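PDB 5U1T: separin from Saccharomyces cerevisiae, which acts as a caspase-like cysteine protease that cleaves the MCD1/SCC1 subunit of cohesin at anaphase onset and is held inactive by securin for most of the cell cycle. Local coordinates for residues A[679-684]-A[731-735]; A[736-740]-A[769-773]; A[743-747]-A[762-766]; A[797-801]-A[834-838]. All coordinates share one frame; numbering follows the deposited sequence.

Followed from the N terminus, the chain first closes contact 1, where helix 680-689 meets helix 729-752 after 46 residues that include helix 700-714. Helix 729-752 then supplies one side of contacts 2 and 3. Contact 2 closes a 28-residue span by pairing it with helix 756-775; contact 3 lies within that span, nearer the turn of the same hairpin. Contact 4 follows in series, joining helix 782-805 to helix 829-845, with helix 809-825 between them in the chain. None cross. L684 of contact 1 packs on L738 of contact 2, I740 of contact 2 on the A766 backbone of contact 3, and C763 of contact 3 on Q798 and L799 of contact 4, so the four form one continuous run of helical packing.

Contact 1 of 4, residues A[679-684]-A[731-735]; sequences KIEQAL and LYIKV
L684 carries the close-packed half of this contact by placing its two methyl branches on different parts of helix 729-752. With chi1 at -86°, its CG lies opposite the carbonyl carbon across the CA–CB bond, and the branch point faces the partner helix. CD1 then lies 3.7 Å from K734 CB, and CD2 reaches the main chain at V735, 3.8 Å from V735 CA. V735 CG2 closes in from the side at 4.1 Å from L684 CD2. Both L684 and V735 are buried, and L684 loses more surface to the partner helix than any other residue of 679-684.

One turn back the contact becomes more open to solvent and more polar. L731 still packs closely, reaching across at about a right angle to E681 with its CD2 3.6 Å from E681 CG, but its CD1 has longer contacts, 4.4 Å to I680 CB and 4.0 Å to K679 NZ. K679 is solvent-exposed, and I680, E681 and L731 are partly so. On this outer side the polar link is a salt bridge, E681 OE2 to K734 NZ at 3.1 Å. Both chains run extended beyond CG to make it, and K734 also touches S784 of helix 782-805. One carboxylate oxygen makes the bridge, and both partners are partly exposed.

The two helix axes run nearly parallel, 24° apart, with helix 700-714 intervening in sequence. Parallel packing of next-but-one helices is characteristic of an alpha-solenoid, consistent with the helical domain of separase.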
loop_
_atom_site.group_PDB
_atom_site.type_symbol
_atom_site.label_atom_id
_atom_site.label_comp_id
_atom_site.label_asym_id
_atom_site.label_seq_id
_atom_site.Cartn_x
_atom_site.Cartn_y
_atom_site.Cartn_z
ATOM N N LYS A 679 -20.134 -0.269 -9.169
ATOM C CA LYS A 679 -19.913 0.920 -8.359
ATOM C C LYS A 679 -18.420 1.088 -8.163
ATOM O O LYS A 679 -17.661 0.127 -8.323
ATOM C CB LYS A 679 -20.625 0.837 -7.006
ATOM C CG LYS A 679 -20.858 2.206 -6.364
ATOM C CD LYS A 679 -21.210 2.084 -4.881
ATOM C CE LYS A 679 -20.003 1.595 -4.068
ATOM N NZ LYS A 679 -18.821 2.476 -4.295
ATOM N N ILE A 680 -18.010 2.302 -7.804
ATOM C CA ILE A 680 -16.599 2.679 -7.808
ATOM C C ILE A 680 -15.786 1.819 -6.854
ATOM O O ILE A 680 -14.598 1.591 -7.082
ATOM C CB ILE A 680 -16.396 4.173 -7.441
ATOM C CG1 ILE A 680 -17.443 5.039 -8.137
ATOM C CG2 ILE A 680 -15.010 4.644 -7.855
ATOM C CD1 ILE A 680 -17.502 4.831 -9.635
ATOM N N GLU A 681 -16.425 1.326 -5.796
ATOM C CA GLU A 681 -15.710 0.495 -4.838
ATOM C C GLU A 681 -15.389 -0.887 -5.414
ATOM O O GLU A 681 -14.288 -1.403 -5.226
ATOM C CB GLU A 681 -16.494 0.351 -3.535
ATOM C CG GLU A 681 -15.610 0.594 -2.325
ATOM C CD GLU A 681 -16.134 -0.026 -1.027
ATOM O OE1 GLU A 681 -17.385 -0.147 -0.844
ATOM O OE2 GLU A 681 -15.269 -0.380 -0.178
ATOM N N GLN A 682 -16.340 -1.484 -6.121
ATOM C CA GLN A 682 -16.100 -2.787 -6.700
ATOM C C GLN A 682 -15.126 -2.702 -7.871
ATOM O O GLN A 682 -14.351 -3.620 -8.108
ATOM C CB GLN A 682 -17.416 -3.421 -7.136
ATOM C CG GLN A 682 -18.050 -4.261 -6.044
ATOM C CD GLN A 682 -18.459 -3.438 -4.812
ATOM O OE1 GLN A 682 -19.166 -2.417 -4.923
ATOM N NE2 GLN A 682 -18.014 -3.883 -3.625
ATOM N N ALA A 683 -15.164 -1.589 -8.595
ATOM C CA ALA A 683 -14.288 -1.388 -9.742
ATOM C C ALA A 683 -12.856 -1.177 -9.282
ATOM O O ALA A 683 -11.911 -1.650 -9.911
ATOM C CB ALA A 683 -14.757 -0.211 -10.567
ATOM N N LEU A 684 -12.701 -0.453 -8.177
ATOM C CA LEU A 684 -11.395 -0.278 -7.578
ATOM C C LEU A 684 -10.866 -1.640 -7.170
ATOM O O LEU A 684 -9.687 -1.956 -7.365
ATOM C CB LEU A 684 -11.463 0.666 -6.381
ATOM C CG LEU A 684 -11.353 2.171 -6.662
ATOM C CD1 LEU A 684 -11.776 2.979 -5.436
ATOM C CD2 LEU A 684 -9.946 2.562 -7.093
ATOM N N LEU A 731 -13.029 6.908 -0.590
ATOM C CA LEU A 731 -12.891 6.352 -1.928
ATOM C C LEU A 731 -11.850 7.104 -2.731
ATOM O O LEU A 731 -11.178 6.536 -3.597
ATOM C CB LEU A 731 -14.215 6.406 -2.690
ATOM C CG LEU A 731 -15.381 5.524 -2.266
ATOM C CD1 LEU A 731 -16.463 5.619 -3.329
ATOM C CD2 LEU A 731 -14.911 4.096 -2.068
ATOM N N TYR A 732 -11.746 8.401 -2.476
ATOM C CA TYR A 732 -10.780 9.206 -3.202
ATOM C C TYR A 732 -9.377 8.755 -2.818
ATOM O O TYR A 732 -8.522 8.635 -3.681
ATOM C CB TYR A 732 -10.979 10.695 -2.926
ATOM C CG TYR A 732 -9.917 11.577 -3.537
ATOM C CD1 TYR A 732 -9.454 11.355 -4.832
ATOM C CD2 TYR A 732 -9.379 12.642 -2.821
ATOM C CE1 TYR A 732 -8.473 12.166 -5.394
ATOM C CE2 TYR A 732 -8.408 13.459 -3.371
ATOM C CZ TYR A 732 -7.955 13.218 -4.655
ATOM O OH TYR A 732 -6.982 14.030 -5.191
ATOM N N ILE A 733 -9.161 8.484 -1.529
ATOM C CA ILE A 733 -7.904 7.929 -1.053
ATOM C C ILE A 733 -7.614 6.605 -1.768
ATOM O O ILE A 733 -6.472 6.334 -2.180
ATOM C CB ILE A 733 -7.928 7.708 0.471
ATOM C CG1 ILE A 733 -8.022 9.037 1.215
ATOM C CG2 ILE A 733 -6.693 6.954 0.931
ATOM C CD1 ILE A 733 -6.795 9.875 1.122
ATOM N N LYS A 734 -8.658 5.796 -1.942
ATOM C CA LYS A 734 -8.520 4.489 -2.571
ATOM C C LYS A 734 -8.177 4.602 -4.058
ATOM O O LYS A 734 -7.440 3.770 -4.585
ATOM C CB LYS A 734 -9.797 3.667 -2.370
ATOM C CG LYS A 734 -9.860 2.954 -1.017
ATOM C CD LYS A 734 -11.245 2.376 -0.742
ATOM C CE LYS A 734 -11.270 1.570 0.558
ATOM N NZ LYS A 734 -12.476 0.667 0.665
ATOM N N VAL A 735 -8.704 5.629 -4.725
ATOM C CA VAL A 735 -8.354 5.923 -6.119
ATOM C C VAL A 735 -6.857 6.258 -6.258
ATOM O O VAL A 735 -6.162 5.719 -7.121
ATOM C CB VAL A 735 -9.225 7.094 -6.683
ATOM C CG1 VAL A 735 -8.586 7.735 -7.894
ATOM C CG2 VAL A 735 -10.627 6.608 -7.026
#

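Contact 2 of 4, residues A[736-740]-A[769-773]; sequences ILLNI and LALSL
The first torsion of L773, chi1 -171°, sets its CG opposite the backbone N and carries CD1 across to I736, L737 and I740. On the other helix, I740 has chi2 at 177°, an extended end that delivers its CD1 to the backbone at A770. The motif is an antiparallel helical hairpin: helices 729-752 and 756-775 are consecutive, and the axes of these segments approach to 9.9 Å with their directions 163° apart.

L773 CD1 is the most shared atom of the interface. It lies 3.6 Å from I736 CG2 and 3.4 Å from L737 CD2, with the L737 side chain crossing it at roughly a right angle, and 4.0 Å from I740 CD1. I740 and L769 run past each other in opposite senses, I740 CG1 being 3.5 Å from L769 CB. No hydrogen bond crosses the interface; the side chains meet through apolar groups, and most of the residues involved are buried. Helix 782-805 covers one flank, where L788 touches L773 and S791 touches I740.

The carbonyl of L769 serves two donors that come from the same face of its plane: L773 N lies 2.9 Å and S772 OG 3.3 Å from L769 O, while I736 CG2 rests 3.9 Å from that oxygen.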
loop_
_atom_site.group_PDB
_atom_site.type_symbol
_atom_site.label_atom_id
_atom_site.label_comp_id
_atom_site.label_asym_id
_atom_site.label_seq_id
_atom_site.Cartn_x
_atom_site.Cartn_y
_atom_site.Cartn_z
ATOM N N ILE A 736 -6.365 7.142 -5.400
ATOM C CA ILE A 736 -4.970 7.532 -5.443
ATOM C C ILE A 736 -4.102 6.313 -5.200
ATOM O O ILE A 736 -3.113 6.111 -5.889
ATOM C CB ILE A 736 -4.643 8.623 -4.408
ATOM C CG1 ILE A 736 -5.493 9.869 -4.655
ATOM C CG2 ILE A 736 -3.189 9.009 -4.490
ATOM C CD1 ILE A 736 -5.207 11.003 -3.674
ATOM N N LEU A 737 -4.487 5.488 -4.232
ATOM C CA LEU A 737 -3.759 4.250 -3.958
ATOM C C LEU A 737 -3.731 3.317 -5.170
ATOM O O LEU A 737 -2.736 2.635 -5.396
ATOM C CB LEU A 737 -4.361 3.516 -2.761
ATOM C CG LEU A 737 -4.186 4.172 -1.394
ATOM C CD1 LEU A 737 -5.018 3.435 -0.356
ATOM C CD2 LEU A 737 -2.729 4.221 -0.978
ATOM N N LEU A 738 -4.818 3.282 -5.941
ATOM C CA LEU A 738 -4.861 2.456 -7.145
ATOM C C LEU A 738 -3.788 2.911 -8.125
ATOM O O LEU A 738 -3.049 2.099 -8.691
ATOM C CB LEU A 738 -6.236 2.518 -7.819
ATOM C CG LEU A 738 -6.321 1.764 -9.146
ATOM C CD1 LEU A 738 -6.402 0.274 -8.904
ATOM C CD2 LEU A 738 -7.473 2.249 -9.995
ATOM N N ASN A 739 -3.719 4.223 -8.321
ATOM C CA ASN A 739 -2.806 4.799 -9.289
ATOM C C ASN A 739 -1.371 4.700 -8.801
ATOM O O ASN A 739 -0.453 4.624 -9.595
ATOM C CB ASN A 739 -3.188 6.247 -9.588
ATOM C CG ASN A 739 -4.412 6.356 -10.504
ATOM O OD1 ASN A 739 -5.552 6.259 -10.045
ATOM N ND2 ASN A 739 -4.180 6.576 -11.792
ATOM N N ILE A 740 -1.185 4.687 -7.489
ATOM C CA ILE A 740 0.128 4.477 -6.916
ATOM C C ILE A 740 0.599 3.069 -7.264
ATOM O O ILE A 740 1.729 2.860 -7.720
ATOM C CB ILE A 740 0.111 4.682 -5.394
ATOM C CG1 ILE A 740 0.008 6.181 -5.076
ATOM C CG2 ILE A 740 1.333 4.038 -4.749
ATOM C CD1 ILE A 740 -0.099 6.535 -3.592
ATOM N N LEU A 769 2.706 10.729 -5.594
ATOM C CA LEU A 769 1.309 10.540 -5.329
ATOM C C LEU A 769 1.106 10.203 -3.883
ATOM O O LEU A 769 0.153 10.617 -3.276
ATOM C CB LEU A 769 0.767 9.402 -6.162
ATOM C CG LEU A 769 0.360 9.717 -7.580
ATOM C CD1 LEU A 769 -0.250 8.474 -8.148
ATOM C CD2 LEU A 769 -0.654 10.823 -7.611
ATOM N N ALA A 770 2.035 9.472 -3.307
ATOM C CA ALA A 770 1.934 9.084 -1.929
ATOM C C ALA A 770 2.140 10.262 -1.019
ATOM O O ALA A 770 1.585 10.313 0.043
ATOM C CB ALA A 770 2.922 7.986 -1.621
ATOM N N LEU A 771 2.891 11.230 -1.477
ATOM C CA LEU A 771 3.132 12.378 -0.666
ATOM C C LEU A 771 1.902 13.234 -0.686
ATOM O O LEU A 771 1.566 13.856 0.286
ATOM C CB LEU A 771 4.316 13.141 -1.198
ATOM C CG LEU A 771 5.052 13.894 -0.120
ATOM C CD1 LEU A 771 5.479 12.940 0.964
ATOM C CD2 LEU A 771 6.250 14.562 -0.734
ATOM N N SER A 772 1.221 13.268 -1.808
ATOM C CA SER A 772 0.009 14.047 -1.911
ATOM C C SER A 772 -1.152 13.360 -1.237
ATOM O O SER A 772 -2.078 14.004 -0.799
ATOM C CB SER A 772 -0.305 14.402 -3.361
ATOM O OG SER A 772 -1.219 13.501 -3.929
ATOM N N LEU A 773 -1.084 12.046 -1.125
ATOM C CA LEU A 773 -2.123 11.279 -0.468
ATOM C C LEU A 773 -2.067 11.504 1.019
ATOM O O LEU A 773 -3.071 11.494 1.686
ATOM C CB LEU A 773 -1.939 9.808 -0.752
ATOM C CG LEU A 773 -3.053 8.886 -0.313
ATOM C CD1 LEU A 773 -3.013 7.643 -1.155
ATOM C CD2 LEU A 773 -2.877 8.519 1.130
#

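Contact 3 of 4, residues A[743-747]-A[762-766]; sequences FNESA and DCRKA
The phenyl ring of F743 has the aliphatic part of K765 over one face: K765 CD sits 4.0 Å from the ring centroid and 18° off the ring normal, a CH-pi contact displaced toward the rim. The lysine is extended beyond CG and crosses the ring obliquely; its CB and CD lie nearest the ring, so the contact is made by methylenes. F1098, from a loop, touches both F743 and K765. A second flat group, the carboxylate of D762, accepts a hydrogen bond from S746 OG at 3.0 Å on OD2. The donor stands above the carboxylate plane, 45° out of it, and N750 ND2 adds a weak bond to the same oxygen. The third, the N744 amide, has its OD1 3.5 Å from A766 CB, while its ND2 is held by the backbone oxygen of S791.

The backbones come close here: the axes approach to 7.9 Å, and F743 CA is 5.3 Å from D762 CA. The small side chains of A747, C763 and A766 lie in the interface, A747 CB meeting C763 SG at 3.7 Å and F743 CB meeting A766 CB at 4.0 Å. D762 is buried, and the S746 bond gives its carboxylate, probably charged, a polar partner within the interface.

The segments belong to consecutive helices 729-752 and 756-775, 160° apart in direction, near the turn of their hairpin. R764 takes no part across the contact; it makes a cation-pi contact with Y1095, and its NE is hydrogen-bonded to the backbone of another protein chain. Helix 782-805 covers one side, touching N744 through F794 and S795 and C763 through Q798 and L799.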
loop_
_atom_site.group_PDB
_atom_site.type_symbol
_atom_site.label_atom_id
_atom_site.label_comp_id
_atom_site.label_asym_id
_atom_site.label_seq_id
_atom_site.Cartn_x
_atom_site.Cartn_y
_atom_site.Cartn_z
ATOM N N PHE A 743 1.582 2.671 -11.052
ATOM C CA PHE A 743 2.926 3.197 -11.316
ATOM C C PHE A 743 4.057 2.381 -10.681
ATOM O O PHE A 743 5.152 2.331 -11.214
ATOM C CB PHE A 743 3.031 4.655 -10.844
ATOM C CG PHE A 743 2.343 5.629 -11.749
ATOM C CD1 PHE A 743 2.552 5.586 -13.118
ATOM C CD2 PHE A 743 1.469 6.570 -11.239
ATOM C CE1 PHE A 743 1.896 6.477 -13.968
ATOM C CE2 PHE A 743 0.804 7.460 -12.080
ATOM C CZ PHE A 743 1.021 7.415 -13.450
ATOM N N ASN A 744 3.786 1.754 -9.543
ATOM C CA ASN A 744 4.754 0.895 -8.884
ATOM C C ASN A 744 5.046 -0.366 -9.692
ATOM O O ASN A 744 6.197 -0.781 -9.807
ATOM C CB ASN A 744 4.265 0.507 -7.486
ATOM C CG ASN A 744 4.939 1.300 -6.390
ATOM O OD1 ASN A 744 5.924 1.999 -6.625
ATOM N ND2 ASN A 744 4.418 1.192 -5.175
ATOM N N GLU A 745 4.007 -0.980 -10.248
ATOM C CA GLU A 745 4.216 -2.193 -11.020
ATOM C C GLU A 745 4.734 -1.864 -12.403
ATOM O O GLU A 745 5.452 -2.658 -13.017
ATOM C CB GLU A 745 2.938 -3.010 -11.107
ATOM C CG GLU A 745 2.744 -3.838 -9.868
ATOM C CD GLU A 745 3.448 -5.166 -9.951
ATOM O OE1 GLU A 745 4.159 -5.537 -8.999
ATOM O OE2 GLU A 745 3.271 -5.855 -10.964
ATOM N N SER A 746 4.376 -0.684 -12.883
ATOM C CA SER A 746 4.852 -0.235 -14.169
ATOM C C SER A 746 6.368 -0.012 -14.142
ATOM O O SER A 746 7.061 -0.237 -15.140
ATOM C CB SER A 746 4.138 1.033 -14.588
ATOM O OG SER A 746 4.430 1.300 -15.941
ATOM N N ALA A 747 6.873 0.421 -12.991
ATOM C CA ALA A 747 8.309 0.508 -12.785
ATOM C C ALA A 747 8.953 -0.880 -12.925
ATOM O O ALA A 747 9.964 -1.031 -13.616
ATOM C CB ALA A 747 8.628 1.111 -11.418
ATOM N N ASP A 762 8.478 6.418 -13.363
ATOM C CA ASP A 762 7.282 5.798 -12.812
ATOM C C ASP A 762 7.335 5.778 -11.294
ATOM O O ASP A 762 6.486 6.380 -10.626
ATOM C CB ASP A 762 7.112 4.379 -13.343
ATOM C CG ASP A 762 6.607 4.354 -14.767
ATOM O OD1 ASP A 762 6.237 5.423 -15.306
ATOM O OD2 ASP A 762 6.568 3.251 -15.354
ATOM N N CYS A 763 8.332 5.074 -10.773
ATOM C CA CYS A 763 8.654 5.052 -9.349
ATOM C C CYS A 763 8.506 6.391 -8.652
ATOM O O CYS A 763 8.029 6.456 -7.526
ATOM C CB CYS A 763 10.093 4.575 -9.154
ATOM S SG CYS A 763 10.209 2.911 -8.585
ATOM N N ARG A 764 8.938 7.456 -9.315
ATOM C CA ARG A 764 8.922 8.779 -8.703
ATOM C C ARG A 764 7.514 9.378 -8.701
ATOM O O ARG A 764 7.171 10.145 -7.809
ATOM C CB ARG A 764 9.908 9.706 -9.420
ATOM C CG ARG A 764 11.377 9.250 -9.312
ATOM C CD ARG A 764 12.014 9.622 -7.981
ATOM N NE ARG A 764 11.835 11.046 -7.736
ATOM C CZ ARG A 764 10.912 11.547 -6.921
ATOM N NH1 ARG A 764 10.801 12.863 -6.782
ATOM N NH2 ARG A 764 10.096 10.734 -6.246
ATOM N N LYS A 765 6.706 9.026 -9.695
ATOM C CA LYS A 765 5.307 9.407 -9.691
ATOM C C LYS A 765 4.597 8.725 -8.530
ATOM O O LYS A 765 3.790 9.339 -7.830
ATOM C CB LYS A 765 4.633 9.031 -11.000
ATOM C CG LYS A 765 5.141 9.757 -12.195
ATOM C CD LYS A 765 4.441 9.239 -13.429
ATOM C CE LYS A 765 5.019 9.866 -14.676
ATOM N NZ LYS A 765 4.452 9.254 -15.897
ATOM N N ALA A 766 4.905 7.444 -8.343
ATOM C CA ALA A 766 4.321 6.656 -7.278
ATOM C C ALA A 766 4.613 7.315 -5.941
ATOM O O ALA A 766 3.743 7.411 -5.086
ATOM C CB ALA A 766 4.847 5.243 -7.308
#

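Contact 4 of 4, residues A[797-801]-A[834-838]; sequences FQLIK and RCLHF
The carbonyl oxygen of F797 accepts the helix bond from K801 N at 2.9 Å, and F838 CZ packs against this F797 O at 3.7 Å. The near-parallel pairing is consistent with an alpha-solenoid: helices 782-805 and 829-845, with helix 809-825 intervening in the chain, run 7° from parallel. Their axes are 12.2 Å apart, a gap that two phenylalanines span.

F838, with chi1 at -178°, has CG opposite its backbone N and lays its ring against that of F797. The pair forms an offset stack, centroids 4.7 Å apart and planes at 26°, in which the side chains run in opposite directions. F797 CD1 lies over one face of the F838 ring, toward its rim, and F797 CA makes a CH-pi contact with that ring. In the plane of the same ring, I800 CB and K801 CG meet its edge, K801 CG at 3.9 Å from F838 CE1. I800 also brings CD1 to 3.6 Å from F838 CE2.

Helix 809-825 backs the contact, with Y815 on I800 and L819 and I823 on C835. R834 leads away from the contact, its NE hydrogen-bonded to S874 OG. At the far end of the F797 ring, C835 SG approaches obliquely, 3.6 Å from F797 CZ, as a sulfur-aromatic contact.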
loop_
_atom_site.group_PDB
_atom_site.type_symbol
_atom_site.label_atom_id
_atom_site.label_comp_id
_atom_site.label_asym_id
_atom_site.label_seq_id
_atom_site.Cartn_x
_atom_site.Cartn_y
_atom_site.Cartn_z
ATOM N N PHE A 797 12.188 -0.037 -2.283
ATOM C CA PHE A 797 12.776 -1.252 -2.819
ATOM C C PHE A 797 13.018 -1.128 -4.342
ATOM O O PHE A 797 14.126 -1.343 -4.829
ATOM C CB PHE A 797 11.883 -2.467 -2.530
ATOM C CG PHE A 797 11.630 -2.723 -1.064
ATOM C CD1 PHE A 797 12.396 -2.115 -0.078
ATOM C CD2 PHE A 797 10.609 -3.587 -0.668
ATOM C CE1 PHE A 797 12.137 -2.363 1.285
ATOM C CE2 PHE A 797 10.350 -3.841 0.677
ATOM C CZ PHE A 797 11.120 -3.236 1.656
ATOM N N GLN A 798 11.989 -0.749 -5.085
ATOM C CA GLN A 798 12.110 -0.673 -6.527
ATOM C C GLN A 798 13.175 0.332 -6.985
ATOM O O GLN A 798 13.983 0.019 -7.855
ATOM C CB GLN A 798 10.764 -0.315 -7.157
ATOM C CG GLN A 798 10.602 -0.813 -8.583
ATOM C CD GLN A 798 11.125 -2.237 -8.751
ATOM O OE1 GLN A 798 10.563 -3.201 -8.220
ATOM N NE2 GLN A 798 12.238 -2.366 -9.469
ATOM N N LEU A 799 13.165 1.536 -6.414
ATOM C CA LEU A 799 14.097 2.580 -6.815
ATOM C C LEU A 799 15.534 2.154 -6.530
ATOM O O LEU A 799 16.414 2.300 -7.389
ATOM C CB LEU A 799 13.797 3.896 -6.105
ATOM C CG LEU A 799 12.864 4.891 -6.788
ATOM C CD1 LEU A 799 12.363 5.901 -5.762
ATOM C CD2 LEU A 799 13.531 5.616 -7.931
ATOM N N ILE A 800 15.764 1.624 -5.328
ATOM C CA ILE A 800 17.077 1.121 -4.961
ATOM C C ILE A 800 17.506 -0.004 -5.906
ATOM O O ILE A 800 18.608 0.018 -6.419
ATOM C CB ILE A 800 17.105 0.647 -3.502
ATOM C CG1 ILE A 800 16.804 1.836 -2.568
ATOM C CG2 ILE A 800 18.443 0.024 -3.181
ATOM C CD1 ILE A 800 16.822 1.536 -1.064
ATOM N N LYS A 801 16.629 -0.967 -6.156
ATOM C CA LYS A 801 16.923 -2.017 -7.104
ATOM C C LYS A 801 17.265 -1.434 -8.481
ATOM O O LYS A 801 18.179 -1.923 -9.150
ATOM C CB LYS A 801 15.747 -2.992 -7.210
ATOM C CG LYS A 801 15.681 -4.084 -6.129
ATOM C CD LYS A 801 14.358 -4.857 -6.265
ATOM C CE LYS A 801 14.460 -6.337 -5.861
ATOM N NZ LYS A 801 13.262 -7.163 -6.292
ATOM N N ARG A 834 10.698 -6.718 6.505
ATOM C CA ARG A 834 10.999 -6.736 5.084
ATOM C C ARG A 834 12.002 -5.662 4.698
ATOM O O ARG A 834 12.887 -5.908 3.861
ATOM C CB ARG A 834 9.736 -6.563 4.244
ATOM C CG ARG A 834 8.820 -7.742 4.230
ATOM C CD ARG A 834 9.539 -9.010 3.849
ATOM N NE ARG A 834 8.632 -10.143 3.933
ATOM C CZ ARG A 834 7.892 -10.586 2.918
ATOM N NH1 ARG A 834 7.976 -9.998 1.734
ATOM N NH2 ARG A 834 7.075 -11.626 3.082
ATOM N N CYS A 835 11.884 -4.486 5.303
ATOM C CA CYS A 835 12.805 -3.410 4.982
ATOM C C CYS A 835 14.208 -3.725 5.493
ATOM O O CYS A 835 15.195 -3.474 4.810
ATOM C CB CYS A 835 12.333 -2.087 5.566
ATOM S SG CYS A 835 10.962 -1.343 4.700
ATOM N N LEU A 836 14.292 -4.271 6.701
ATOM C CA LEU A 836 15.587 -4.640 7.244
ATOM C C LEU A 836 16.233 -5.775 6.442
ATOM O O LEU A 836 17.460 -5.838 6.346
ATOM C CB LEU A 836 15.463 -5.040 8.713
ATOM C CG LEU A 836 15.273 -3.859 9.670
ATOM C CD1 LEU A 836 15.041 -4.350 11.100
ATOM C CD2 LEU A 836 16.464 -2.920 9.583
ATOM N N HIS A 837 15.410 -6.659 5.876
ATOM C CA HIS A 837 15.901 -7.762 5.067
ATOM C C HIS A 837 16.482 -7.220 3.789
ATOM O O HIS A 837 17.526 -7.677 3.341
ATOM C CB HIS A 837 14.783 -8.755 4.753
ATOM C CG HIS A 837 15.127 -9.763 3.688
ATOM N ND1 HIS A 837 15.966 -10.835 3.913
ATOM C CD2 HIS A 837 14.702 -9.883 2.409
ATOM C CE1 HIS A 837 16.050 -11.560 2.814
ATOM N NE2 HIS A 837 15.287 -11.007 1.888
ATOM N N PHE A 838 15.792 -6.233 3.216
ATOM C CA PHE A 838 16.238 -5.566 2.004
ATOM C C PHE A 838 17.517 -4.760 2.229
ATOM O O PHE A 838 18.468 -4.891 1.469
ATOM C CB PHE A 838 15.149 -4.653 1.473
ATOM C CG PHE A 838 15.517 -3.966 0.211
ATOM C CD1 PHE A 838 15.309 -4.585 -1.013
ATOM C CD2 PHE A 838 16.085 -2.703 0.237
ATOM C CE1 PHE A 838 15.651 -3.955 -2.187
ATOM C CE2 PHE A 838 16.437 -2.066 -0.932
ATOM C CZ PHE A 838 16.218 -2.686 -2.146
#